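Local coordinates for protein prolyl-tRNA synthetase (Naegleria fowleri, PDB 6UYH) that probably attaches proline to its cognate tRNA in an ATP-dependent reaction, as a class II aminoacyl-tRNA synthetase that here holds halofuginone and an ATP analogue, at residues 345-350 with 358-363; 321-326 with 331-336; 429-434 with 457-462; 228-233 with 462-467. All coordinates share one frame; numbering follows the deposited sequence. Where two conformers were deposited one is given.

Contact 1. Residues 345-350 with 358-363; sequences WKYNYW and RIEVGP
Helix 343-353 passes over strand 357-361 with its backbone nearest at Y347 and R358, whose CA atoms lie 8.1 Å apart, a gap that long side chains have to bridge. Y347 lays one face of its ring on the guanidinium of R358: the two planes are 14° apart and R358 CZ sits 3.8 Å from the ring centroid, a stacked cation-pi pair. The aliphatic part of R358 shares the contact, CD approaching Y347 CD1 to 3.4 Å. Beyond it the bend at chi3 (81°) turns the guanidinium to lie flat on the ring. Both segments belong to the anticodon-binding domain, a mixed sheet flanked by helices, and Y347 of the helix packs over R358 and E360, alternate residues on one side of the strand. R358 grips E360 side-on, its NE and NH2 both reaching E360 OE2, NE at 2.8 Å on the anti lone pair, almost in the guanidinium plane. This holds the cation flat for the tyrosine. The E360 carboxylate in turn lies beneath the phenol end, OE2 being 3.3 Å from Y347 CZ. One water accepts from R358 NH1 and donates to Y347 O, and E351 forms a second salt bridge with NH1.

Contact 2. Residues 321-326 with 331-336; sequences EIYNEL and IRVKLD
The helical segment 321-326 and strand 333-335 run nearly antiparallel, their axes 8.5 Å apart at closest approach with 162° between the N-to-C directions, as befits a helix that turns back into a strand across a short connection. At the turn the chain is pinned by a backbone bond from I331 N to L326 O, 3.1 Å long. Beyond it V333, its CB directed at the helix, sets both methyls against the Y323 ring, CG1 meeting Y323 CE1 at 3.7 Å and CG2 facing Y323 CD1. V333 CG2 also reaches L326 CD1, at 4.2 Å. A beta-branched residue suits this place, being comfortable in a strand and spreading two methyls along the ring. Y323 is swung toward the strand by a chi1 of 172°, which brings CD1 of its ring within 3.7 Å of L335 CB and CE1 within 3.4 Å of the carbonyl oxygen V333 O. Nearer the turn, L326 CD2 packs on I331 CD1 at 3.9 Å, two branched aliphatic chains between helix and strand. Strand 333-335 is an outer strand of the five-stranded sheet of the anticodon-binding domain; beside it runs strand 300-304, whose V300 touches both L326 and I331, and I394 of helix 391-415 closes over the same pair.

Contact 3. Residues 429-434 with 457-462; sequences ALNSGN and ESVQSQ
N431 carries its amide to the other segment with CG set anti to its own carbonyl carbon (chi1 -83°) and only a slight twist at chi2, which together present OD1 and ND2 to the backbone of 457-459. From there the amide acts as donor and acceptor at once. V459 N gives its hydrogen to N431 OD1 over 3.3 Å with an N-H...O angle of 151°, arriving from above the carbonyl plane and not along a lone pair. N431 ND2 points back at E457 O at 3.4 Å, a weak bond by length though almost straight at 175°. Asparagine suits the place, since one short side chain can pair with both an N-H and a C=O of a chain that is leaving helix 444-457. The first torsion of V459 sets CG1 between its backbone N and carbonyl carbon and brings that methyl over the face of the N431 amide, 3.7 Å from N431 OD1. The polar ends of E457 and S458 turn elsewhere, to W423 and K455 respectively. Behind N431 the helix ends at once: N434 N bonds to A429 O at 3.0 Å and G433 N to L430 O, with G433 at positive phi, where glycine is at ease. That pair of bonds defines a Schellman motif, here closing helix 423-431 in the C-terminal domain characteristic of this type of prolyl-tRNA synthetase.

Contact 4. Residues 228-233 with 462-467; sequences ATNGRA and QSDANT
A G1 beta bulge, in which G231 and R232 both face I227, opens strand 232-243 of the class II catalytic core, and just beside it the short helix 462-466 of the C-terminal domain offers D464. Glycine at G231 accommodates the positive phi (64°) of the bulge, while R232 and N230 both have their CB directed at the helix. R232 extends straight from CG to NE and meets the carboxylate side-on: NE reaches D464 OD2 at 2.8 Å and NH2 reaches the same oxygen at 3.0 Å, both from one face of the carboxylate. The oxygen lies close to the guanidinium plane, yet the two flat groups are steeply turned, 77° apart, so the pair is not the coplanar two-oxygen fork. The other oxygen, D464 OD1, accepts from N230 ND2 at 3.2 Å with an N-H...O angle of 170°. N230 ND2 also bonds to the hydroxyl of Y513, and R232 NH1 to the carbonyls of T470 and S512. The carboxylate is largely buried, but three N-H groups meet it and the arginine brings the opposite charge; R511 adds a long, weak ion pair. Such surroundings would be expected to favour the ionised aspartate and offset the cost of its burial.

Overall arrangement
Following the chain from the N terminus, contact 4 opens first, at 228-233 in the catalytic core, and closes only at 462-467, so the other three contacts fall within the long stretch it spans. Contacts 2 and 1 come in series inside the anticodon-binding domain, where they join helices to one five-stranded sheet; their centres are 13 Å apart, and W350 and K346 reach across to D336. Contact 3 follows in the C-terminal domain, closing the loop between helix 423-431 and the segment after helix 444-457. It shares Q462 with contact 4, their centres about 9 Å apart, whereas contacts 1 and 4 are about 34 Å apart. No two contacts cross along the chain.

Contact 1. Residues 345-350 with 358-363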
loop_
_atom_site.group_PDB
_atom_site.type_symbol
_atom_site.label_atom_id
_atom_site.label_comp_id
_atom_site.label_asym_id
_atom_site.label_seq_id
_atom_site.Cartn_x
_atom_site.Cartn_y
_atom_site.Cartn_z
ATOM N N TRP A 345 30.133 -10.806 18.492
ATOM C CA TRP A 345 29.197 -11.404 17.546
ATOM C C TRP A 345 27.936 -10.559 17.418
ATOM O O TRP A 345 27.421 -10.352 16.309
ATOM C CB TRP A 345 28.855 -12.828 17.997
ATOM C CG TRP A 345 28.024 -13.595 17.020
ATOM C CD1 TRP A 345 28.472 -14.466 16.070
ATOM C CD2 TRP A 345 26.597 -13.566 16.898
ATOM N NE1 TRP A 345 27.411 -14.982 15.364
ATOM C CE2 TRP A 345 26.250 -14.444 15.853
ATOM C CE3 TRP A 345 25.579 -12.883 17.569
ATOM C CZ2 TRP A 345 24.929 -14.655 15.463
ATOM C CZ3 TRP A 345 24.266 -13.097 17.183
ATOM C CH2 TRP A 345 23.954 -13.973 16.138
ATOM N N LYS A 346 27.427 -10.052 18.541
ATOM C CA LYS A 346 26.265 -9.174 18.496
ATOM C C LYS A 346 26.590 -7.875 17.772
ATOM O O LYS A 346 25.768 -7.365 17.003
ATOM C CB LYS A 346 25.762 -8.880 19.906
ATOM C CG LYS A 346 25.248 -10.100 20.659
ATOM C CD LYS A 346 24.719 -9.699 22.028
ATOM C CE LYS A 346 24.080 -10.879 22.744
ATOM N NZ LYS A 346 23.610 -10.511 24.117
ATOM N N TYR A 347 27.783 -7.318 18.014
ATOM C CA TYR A 347 28.169 -6.086 17.328
ATOM C C TYR A 347 28.089 -6.265 15.819
ATOM O O TYR A 347 27.475 -5.452 15.116
ATOM C CB TYR A 347 29.581 -5.661 17.740
ATOM C CG TYR A 347 29.758 -5.337 19.207
ATOM C CD1 TYR A 347 28.668 -5.187 20.044
ATOM C CD2 TYR A 347 31.026 -5.176 19.750
ATOM C CE1 TYR A 347 28.833 -4.893 21.388
ATOM C CE2 TYR A 347 31.201 -4.879 21.084
ATOM C CZ TYR A 347 30.102 -4.737 21.901
ATOM O OH TYR A 347 30.270 -4.445 23.235
ATOM N N ASN A 348 28.705 -7.333 15.305
ATOM C CA ASN A 348 28.675 -7.596 13.870
ATOM C C ASN A 348 27.250 -7.800 13.378
ATOM O O ASN A 348 26.878 -7.302 12.312
ATOM C CB ASN A 348 29.519 -8.827 13.539
ATOM C CG ASN A 348 31.000 -8.594 13.748
ATOM O OD1 ASN A 348 31.499 -7.484 13.556
ATOM N ND2 ASN A 348 31.716 -9.646 14.141
ATOM N N TYR A 349 26.447 -8.543 14.142
ATOM C CA TYR A 349 25.080 -8.855 13.742
ATOM C C TYR A 349 24.294 -7.594 13.405
ATOM O O TYR A 349 23.631 -7.513 12.362
ATOM C CB TYR A 349 24.402 -9.634 14.869
ATOM C CG TYR A 349 22.981 -10.068 14.590
ATOM C CD1 TYR A 349 22.705 -11.355 14.144
ATOM C CD2 TYR A 349 21.912 -9.203 14.810
ATOM C CE1 TYR A 349 21.405 -11.761 13.902
ATOM C CE2 TYR A 349 20.611 -9.601 14.562
ATOM C CZ TYR A 349 20.369 -10.881 14.114
ATOM O OH TYR A 349 19.078 -11.279 13.871
ATOM N N TRP A 350 24.363 -6.593 14.273
ATOM C CA TRP A 350 23.577 -5.387 14.068
ATOM C C TRP A 350 24.278 -4.384 13.162
ATOM O O TRP A 350 23.599 -3.596 12.496
ATOM C CB TRP A 350 23.245 -4.747 15.421
ATOM C CG TRP A 350 22.423 -5.645 16.296
ATOM C CD1 TRP A 350 22.844 -6.312 17.407
ATOM C CD2 TRP A 350 21.047 -6.004 16.109
ATOM N NE1 TRP A 350 21.815 -7.050 17.936
ATOM C CE2 TRP A 350 20.700 -6.880 17.159
ATOM C CE3 TRP A 350 20.073 -5.664 15.166
ATOM C CZ2 TRP A 350 19.421 -7.421 17.292
ATOM C CZ3 TRP A 350 18.795 -6.209 15.298
ATOM C CH2 TRP A 350 18.486 -7.076 16.355
ATOM N N ARG A 358 24.626 1.965 18.636
ATOM C CA ARG A 358 24.706 0.879 19.602
ATOM C C ARG A 358 25.056 1.443 20.973
ATOM O O ARG A 358 25.937 2.301 21.094
ATOM C CB ARG A 358 25.752 -0.155 19.172
ATOM C CG ARG A 358 26.055 -1.231 20.195
ATOM C CD ARG A 358 27.001 -2.279 19.619
ATOM N NE ARG A 358 28.407 -1.874 19.637
ATOM C CZ ARG A 358 29.209 -1.865 18.576
ATOM N NH1 ARG A 358 28.759 -2.239 17.387
ATOM N NH2 ARG A 358 30.475 -1.485 18.709
ATOM N N ILE A 359 24.352 0.972 21.998
ATOM C CA ILE A 359 24.661 1.288 23.389
ATOM C C ILE A 359 25.196 0.017 24.029
ATOM O O ILE A 359 24.520 -1.020 24.020
ATOM C CB ILE A 359 23.435 1.825 24.144
ATOM C CG1 ILE A 359 22.999 3.165 23.542
ATOM C CG2 ILE A 359 23.728 1.956 25.651
ATOM C CD1 ILE A 359 21.800 3.795 24.205
ATOM N N GLU A 360 26.422 0.086 24.553
ATOM C CA GLU A 360 27.047 -1.017 25.273
ATOM C C GLU A 360 27.034 -0.678 26.757
ATOM O O GLU A 360 27.566 0.361 27.159
ATOM C CB GLU A 360 28.482 -1.251 24.795
ATOM C CG GLU A 360 28.643 -1.450 23.293
ATOM C CD GLU A 360 30.101 -1.405 22.860
ATOM O OE1 GLU A 360 30.986 -1.359 23.744
ATOM O OE2 GLU A 360 30.366 -1.412 21.639
ATOM N N VAL A 361 26.425 -1.544 27.563
ATOM C CA VAL A 361 26.314 -1.342 29.004
ATOM C C VAL A 361 27.188 -2.384 29.686
ATOM O O VAL A 361 26.830 -3.568 29.741
ATOM C CB VAL A 361 24.862 -1.439 29.488
ATOM C CG1 VAL A 361 24.775 -1.043 30.954
ATOM C CG2 VAL A 361 23.957 -0.567 28.632
ATOM N N GLY A 362 28.331 -1.949 30.213
ATOM C CA GLY A 362 29.260 -2.844 30.861
ATOM C C GLY A 362 29.415 -2.556 32.341
ATOM O O GLY A 362 29.088 -1.466 32.825
ATOM N N PRO A 363 29.921 -3.540 33.092
ATOM C CA PRO A 363 30.094 -3.331 34.541
ATOM C C PRO A 363 31.052 -2.202 34.864
ATOM O O PRO A 363 30.749 -1.359 35.717
ATOM C CB PRO A 363 30.624 -4.688 35.029
ATOM C CG PRO A 363 30.309 -5.657 33.937
ATOM C CD PRO A 363 30.368 -4.875 32.667
HETATM O O HOH W 1 26.226 -2.994 16.429
#

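Contact 2. Residues 321-326 with 331-336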
loop_
_atom_site.group_PDB
_atom_site.type_symbol
_atom_site.label_atom_id
_atom_site.label_comp_id
_atom_site.label_asym_id
_atom_site.label_seq_id
_atom_site.Cartn_x
_atom_site.Cartn_y
_atom_site.Cartn_z
ATOM N N GLU A 321 16.059 -0.304 32.041
ATOM C CA GLU A 321 15.645 1.087 32.207
ATOM C C GLU A 321 16.053 1.941 31.010
ATOM O O GLU A 321 15.299 2.824 30.586
ATOM C CB GLU A 321 16.228 1.652 33.501
ATOM C CG GLU A 321 15.560 1.094 34.750
ATOM C CD GLU A 321 16.309 1.434 36.022
ATOM O OE1 GLU A 321 16.088 0.749 37.047
ATOM O OE2 GLU A 321 17.118 2.386 35.993
ATOM N N ILE A 322 17.244 1.700 30.458
ATOM C CA ILE A 322 17.658 2.421 29.258
ATOM C C ILE A 322 16.721 2.101 28.106
ATOM O O ILE A 322 16.269 2.995 27.382
ATOM C CB ILE A 322 19.118 2.084 28.904
ATOM C CG1 ILE A 322 20.066 2.658 29.961
ATOM C CG2 ILE A 322 19.452 2.586 27.491
ATOM C CD1 ILE A 322 21.377 1.924 30.072
ATOM N N TYR A 323 16.420 0.816 27.920
ATOM C CA TYR A 323 15.494 0.411 26.867
ATOM C C TYR A 323 14.151 1.115 27.017
ATOM O O TYR A 323 13.605 1.655 26.049
ATOM C CB TYR A 323 15.310 -1.109 26.893
ATOM C CG TYR A 323 14.228 -1.605 25.959
ATOM C CD1 TYR A 323 14.521 -1.957 24.650
ATOM C CD2 TYR A 323 12.910 -1.724 26.392
ATOM C CE1 TYR A 323 13.530 -2.410 23.793
ATOM C CE2 TYR A 323 11.918 -2.168 25.546
ATOM C CZ TYR A 323 12.229 -2.511 24.249
ATOM O OH TYR A 323 11.237 -2.958 23.410
ATOM N N ASN A 324 13.604 1.121 28.233
ATOM C CA ASN A 324 12.254 1.634 28.424
ATOM C C ASN A 324 12.188 3.147 28.228
ATOM O O ASN A 324 11.197 3.665 27.701
ATOM C CB ASN A 324 11.743 1.228 29.807
ATOM C CG ASN A 324 11.500 -0.267 29.914
ATOM O OD1 ASN A 324 10.848 -0.863 29.055
ATOM N ND2 ASN A 324 12.042 -0.883 30.955
ATOM N N GLU A 325 13.231 3.877 28.635
ATOM C CA GLU A 325 13.191 5.325 28.460
ATOM C C GLU A 325 13.244 5.701 26.986
ATOM O O GLU A 325 12.521 6.600 26.542
ATOM C CB GLU A 325 14.327 5.995 29.225
ATOM C CG GLU A 325 14.220 7.508 29.183
ATOM C CD GLU A 325 15.247 8.200 30.042
ATOM O OE1 GLU A 325 15.942 7.506 30.812
ATOM O OE2 GLU A 325 15.355 9.440 29.944
ATOM N N LEU A 326 14.076 5.008 26.207
ATOM C CA LEU A 326 14.134 5.277 24.775
ATOM C C LEU A 326 12.836 4.878 24.085
ATOM O O LEU A 326 12.337 5.608 23.220
ATOM C CB LEU A 326 15.326 4.549 24.153
ATOM C CG LEU A 326 16.719 4.874 24.704
ATOM C CD1 LEU A 326 17.765 4.177 23.858
ATOM C CD2 LEU A 326 16.970 6.368 24.730
ATOM N N ILE A 331 11.745 6.163 20.264
ATOM C CA ILE A 331 12.902 5.660 19.535
ATOM C C ILE A 331 12.708 4.167 19.294
ATOM O O ILE A 331 12.295 3.428 20.197
ATOM C CB ILE A 331 14.192 5.945 20.324
ATOM C CG1 ILE A 331 14.375 7.460 20.503
ATOM C CG2 ILE A 331 15.405 5.292 19.665
ATOM C CD1 ILE A 331 15.443 7.854 21.516
ATOM N N ARG A 332 12.986 3.717 18.069
ATOM C CA ARG A 332 12.877 2.297 17.743
ATOM C C ARG A 332 14.106 1.597 18.310
ATOM O O ARG A 332 15.203 1.687 17.760
ATOM C CB ARG A 332 12.730 2.105 16.241
ATOM C CG ARG A 332 11.441 2.718 15.711
ATOM C CD ARG A 332 11.252 2.516 14.204
ATOM N NE ARG A 332 12.290 3.150 13.388
ATOM C CZ ARG A 332 12.332 4.447 13.085
ATOM N NH1 ARG A 332 11.399 5.271 13.544
ATOM N NH2 ARG A 332 13.312 4.924 12.321
ATOM N N VAL A 333 13.926 0.904 19.429
ATOM C CA VAL A 333 15.039 0.400 20.222
ATOM C C VAL A 333 14.877 -1.103 20.381
ATOM O O VAL A 333 13.753 -1.608 20.483
ATOM C CB VAL A 333 15.124 1.105 21.598
ATOM C CG1 VAL A 333 13.806 0.983 22.361
ATOM C CG2 VAL A 333 16.273 0.558 22.435
ATOM N N LYS A 334 15.999 -1.814 20.375
ATOM C CA LYS A 334 16.027 -3.239 20.660
ATOM C C LYS A 334 16.979 -3.516 21.812
ATOM O O LYS A 334 17.977 -2.815 21.996
ATOM C CB LYS A 334 16.446 -4.045 19.430
ATOM C CG LYS A 334 15.349 -4.146 18.389
ATOM C CD LYS A 334 15.657 -5.190 17.333
ATOM C CE LYS A 334 14.478 -5.359 16.388
ATOM N NZ LYS A 334 13.209 -5.595 17.135
ATOM N N LEU A 335 16.652 -4.537 22.595
ATOM C CA LEU A 335 17.487 -5.000 23.696
ATOM C C LEU A 335 17.980 -6.398 23.344
ATOM O O LEU A 335 17.200 -7.354 23.343
ATOM C CB LEU A 335 16.696 -4.979 25.004
ATOM C CG LEU A 335 17.183 -5.739 26.239
ATOM C CD1 LEU A 335 18.675 -5.593 26.440
ATOM C CD2 LEU A 335 16.439 -5.237 27.465
ATOM N N ASP A 336 19.268 -6.518 23.035
ATOM C CA ASP A 336 19.846 -7.801 22.635
ATOM C C ASP A 336 20.536 -8.418 23.848
ATOM O O ASP A 336 21.739 -8.258 24.056
ATOM C CB ASP A 336 20.805 -7.639 21.462
ATOM C CG ASP A 336 21.290 -8.976 20.920
ATOM O OD1 ASP A 336 20.949 -10.032 21.506
ATOM O OD2 ASP A 336 22.013 -8.977 19.904
#

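Contact 3. Residues 429-434 with 457-462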
loop_
_atom_site.group_PDB
_atom_site.type_symbol
_atom_site.label_atom_id
_atom_site.label_comp_id
_atom_site.label_asym_id
_atom_site.label_seq_id
_atom_site.Cartn_x
_atom_site.Cartn_y
_atom_site.Cartn_z
ATOM N N ALA A 429 37.654 13.563 -17.401
ATOM C CA ALA A 429 36.880 13.562 -16.161
ATOM C C ALA A 429 35.870 12.424 -16.140
ATOM O O ALA A 429 35.654 11.794 -15.098
ATOM C CB ALA A 429 36.190 14.915 -15.986
ATOM N N LEU A 430 35.259 12.130 -17.287
ATOM C CA LEU A 430 34.324 11.011 -17.374
ATOM C C LEU A 430 35.010 9.692 -17.035
ATOM O O LEU A 430 34.495 8.886 -16.249
ATOM C CB LEU A 430 33.729 10.966 -18.780
ATOM C CG LEU A 430 32.446 10.187 -18.993
ATOM C CD1 LEU A 430 31.286 10.903 -18.279
ATOM C CD2 LEU A 430 32.202 10.039 -20.480
ATOM N N ASN A 431 36.185 9.455 -17.623
ATOM C CA ASN A 431 36.895 8.202 -17.387
ATOM C C ASN A 431 37.430 8.079 -15.962
ATOM O O ASN A 431 37.727 6.961 -15.528
ATOM C CB ASN A 431 38.031 8.045 -18.397
ATOM C CG ASN A 431 37.553 7.482 -19.723
ATOM O OD1 ASN A 431 36.487 6.868 -19.805
ATOM N ND2 ASN A 431 38.348 7.674 -20.766
ATOM N N SER A 432 37.569 9.180 -15.227
ATOM C CA SER A 432 37.962 9.108 -13.826
ATOM C C SER A 432 36.763 9.113 -12.883
ATOM O O SER A 432 36.936 9.304 -11.675
ATOM C CB SER A 432 38.922 10.247 -13.476
ATOM O OG SER A 432 38.413 11.503 -13.876
ATOM N N GLY A 433 35.559 8.900 -13.406
ATOM C CA GLY A 433 34.392 8.719 -12.559
ATOM C C GLY A 433 33.738 9.987 -12.062
ATOM O O GLY A 433 33.159 9.991 -10.974
ATOM N N ASN A 434 33.806 11.063 -12.830
ATOM C CA ASN A 434 33.211 12.330 -12.448
ATOM C C ASN A 434 31.969 12.613 -13.275
ATOM O O ASN A 434 31.774 12.060 -14.363
ATOM C CB ASN A 434 34.207 13.480 -12.631
ATOM C CG ASN A 434 35.426 13.336 -11.757
ATOM O OD1 ASN A 434 35.364 13.588 -10.558
ATOM N ND2 ASN A 434 36.556 12.938 -12.355
ATOM N N GLU A 457 35.230 6.378 -26.719
ATOM C CA GLU A 457 36.460 6.709 -26.016
ATOM C C GLU A 457 36.423 6.310 -24.546
ATOM O O GLU A 457 37.357 6.627 -23.804
ATOM C CB GLU A 457 36.747 8.207 -26.154
ATOM C CG GLU A 457 36.754 8.681 -27.606
ATOM C CD GLU A 457 37.074 10.167 -27.763
ATOM O OE1 GLU A 457 37.329 10.849 -26.745
ATOM O OE2 GLU A 457 37.065 10.649 -28.916
ATOM N N SER A 458 35.385 5.598 -24.121
ATOM C CA SER A 458 35.152 5.297 -22.717
ATOM C C SER A 458 35.791 3.982 -22.309
ATOM O O SER A 458 36.039 3.094 -23.125
ATOM C CB SER A 458 33.653 5.223 -22.417
ATOM O OG SER A 458 33.118 3.967 -22.830
ATOM N N VAL A 459 36.016 3.857 -21.007
ATOM C CA VAL A 459 36.428 2.614 -20.376
ATOM C C VAL A 459 35.594 2.451 -19.109
ATOM O O VAL A 459 35.209 3.434 -18.470
ATOM C CB VAL A 459 37.946 2.624 -20.077
ATOM C CG1 VAL A 459 38.275 3.697 -19.046
ATOM C CG2 VAL A 459 38.411 1.271 -19.622
ATOM N N GLN A 460 35.271 1.206 -18.768
ATOM C CA GLN A 460 34.501 0.964 -17.554
ATOM C C GLN A 460 34.936 -0.358 -16.937
ATOM O O GLN A 460 35.602 -1.176 -17.574
ATOM C CB GLN A 460 32.986 0.972 -17.822
ATOM C CG GLN A 460 32.475 -0.246 -18.587
ATOM C CD GLN A 460 30.959 -0.231 -18.811
ATOM O OE1 GLN A 460 30.214 0.475 -18.129
ATOM N NE2 GLN A 460 30.504 -1.014 -19.780
ATOM N N SER A 461 34.549 -0.555 -15.680
ATOM C CA SER A 461 34.971 -1.735 -14.941
ATOM C C SER A 461 34.258 -2.985 -15.453
ATOM O O SER A 461 33.166 -2.925 -16.027
ATOM C CB SER A 461 34.680 -1.566 -13.452
ATOM O OG SER A 461 33.280 -1.604 -13.210
ATOM N N GLN A 462 34.889 -4.134 -15.223
ATOM C CA GLN A 462 34.254 -5.397 -15.580
ATOM C C GLN A 462 32.932 -5.566 -14.841
ATOM O O GLN A 462 31.959 -6.077 -15.407
ATOM C CB GLN A 462 35.195 -6.561 -15.279
ATOM C CG GLN A 462 34.642 -7.906 -15.714
ATOM C CD GLN A 462 34.348 -7.950 -17.207
ATOM O OE1 GLN A 462 35.217 -7.656 -18.034
ATOM N NE2 GLN A 462 33.112 -8.303 -17.558
#

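Contact 4. Residues 228-233 with 462-467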
loop_
_atom_site.group_PDB
_atom_site.type_symbol
_atom_site.label_atom_id
_atom_site.label_comp_id
_atom_site.label_asym_id
_atom_site.label_seq_id
_atom_site.Cartn_x
_atom_site.Cartn_y
_atom_site.Cartn_z
ATOM N N ALA A 228 29.228 7.412 -5.913
ATOM C CA ALA A 228 30.654 7.732 -5.987
ATOM C C ALA A 228 31.516 6.525 -6.344
ATOM O O ALA A 228 32.563 6.689 -6.983
ATOM C CB ALA A 228 31.127 8.330 -4.660
ATOM N N THR A 229 31.124 5.314 -5.925
ATOM C CA THR A 229 32.008 4.161 -6.104
ATOM C C THR A 229 32.331 3.925 -7.577
ATOM O O THR A 229 33.494 3.734 -7.944
ATOM C CB THR A 229 31.393 2.904 -5.481
ATOM O OG1 THR A 229 31.320 3.070 -4.061
ATOM C CG2 THR A 229 32.284 1.678 -5.773
ATOM N N ASN A 230 31.319 3.950 -8.446
ATOM C CA ASN A 230 31.574 3.771 -9.870
ATOM C C ASN A 230 31.278 5.023 -10.687
ATOM O O ASN A 230 31.256 4.953 -11.920
ATOM C CB ASN A 230 30.799 2.566 -10.421
ATOM C CG ASN A 230 29.307 2.659 -10.197
ATOM O OD1 ASN A 230 28.803 3.627 -9.632
ATOM N ND2 ASN A 230 28.582 1.636 -10.653
ATOM N N GLY A 231 31.091 6.167 -10.033
ATOM C CA GLY A 231 30.972 7.437 -10.749
ATOM C C GLY A 231 29.761 7.541 -11.652
ATOM O O GLY A 231 29.870 8.053 -12.777
ATOM N N ARG A 232 28.600 7.087 -11.178
ATOM C CA ARG A 232 27.390 7.024 -11.983
ATOM C C ARG A 232 26.264 7.793 -11.319
ATOM O O ARG A 232 26.049 7.679 -10.111
ATOM C CB ARG A 232 26.935 5.587 -12.204
ATOM C CG ARG A 232 27.927 4.809 -12.997
ATOM C CD ARG A 232 27.424 3.459 -13.437
ATOM N NE ARG A 232 28.484 2.873 -14.246
ATOM C CZ ARG A 232 28.502 2.860 -15.573
ATOM N NH1 ARG A 232 27.481 3.368 -16.262
ATOM N NH2 ARG A 232 29.541 2.324 -16.201
ATOM N N ALA A 233 25.539 8.555 -12.125
ATOM C CA ALA A 233 24.352 9.232 -11.645
ATOM C C ALA A 233 23.166 8.274 -11.658
ATOM O O ALA A 233 23.134 7.294 -12.411
ATOM C CB ALA A 233 24.057 10.456 -12.510
ATOM N N GLN A 462 34.889 -4.134 -15.223
ATOM C CA GLN A 462 34.254 -5.397 -15.580
ATOM C C GLN A 462 32.932 -5.566 -14.841
ATOM O O GLN A 462 31.959 -6.077 -15.407
ATOM C CB GLN A 462 35.195 -6.561 -15.279
ATOM C CG GLN A 462 34.642 -7.906 -15.714
ATOM C CD GLN A 462 34.348 -7.950 -17.207
ATOM O OE1 GLN A 462 35.217 -7.656 -18.034
ATOM N NE2 GLN A 462 33.112 -8.303 -17.558
ATOM N N SER A 463 32.879 -5.131 -13.577
ATOM C CA SER A 463 31.641 -5.208 -12.804
ATOM C C SER A 463 30.531 -4.389 -13.447
ATOM O O SER A 463 29.384 -4.843 -13.530
ATOM C CB SER A 463 31.882 -4.732 -11.371
ATOM O OG SER A 463 30.663 -4.656 -10.636
ATOM N N ASP A 464 30.843 -3.170 -13.892
ATOM C CA ASP A 464 29.832 -2.358 -14.557
ATOM C C ASP A 464 29.398 -2.989 -15.875
ATOM O O ASP A 464 28.207 -3.003 -16.200
ATOM C CB ASP A 464 30.358 -0.941 -14.797
ATOM C CG ASP A 464 30.340 -0.083 -13.537
ATOM O OD1 ASP A 464 30.021 -0.605 -12.435
ATOM O OD2 ASP A 464 30.649 1.121 -13.665
ATOM N N ALA A 465 30.348 -3.503 -16.651
ATOM C CA ALA A 465 29.987 -4.160 -17.903
ATOM C C ALA A 465 29.085 -5.366 -17.648
ATOM O O ALA A 465 28.143 -5.613 -18.408
ATOM C CB ALA A 465 31.244 -4.570 -18.665
ATOM N N ASN A 466 29.347 -6.112 -16.568
ATOM C CA ASN A 466 28.502 -7.250 -16.207
ATOM C C ASN A 466 27.106 -6.815 -15.771
ATOM O O ASN A 466 26.135 -7.553 -15.980
ATOM C CB ASN A 466 29.151 -8.059 -15.084
ATOM C CG ASN A 466 30.416 -8.765 -15.523
ATOM O OD1 ASN A 466 30.768 -8.761 -16.701
ATOM N ND2 ASN A 466 31.102 -9.394 -14.569
ATOM N N THR A 467 26.987 -5.648 -15.142
ATOM C CA THR A 467 25.706 -5.083 -14.735
ATOM C C THR A 467 24.933 -4.500 -15.925
ATOM O O THR A 467 23.866 -3.901 -15.740
ATOM C CB THR A 467 25.946 -4.029 -13.636
ATOM O OG1 THR A 467 26.736 -4.616 -12.595
ATOM C CG2 THR A 467 24.650 -3.532 -12.998
#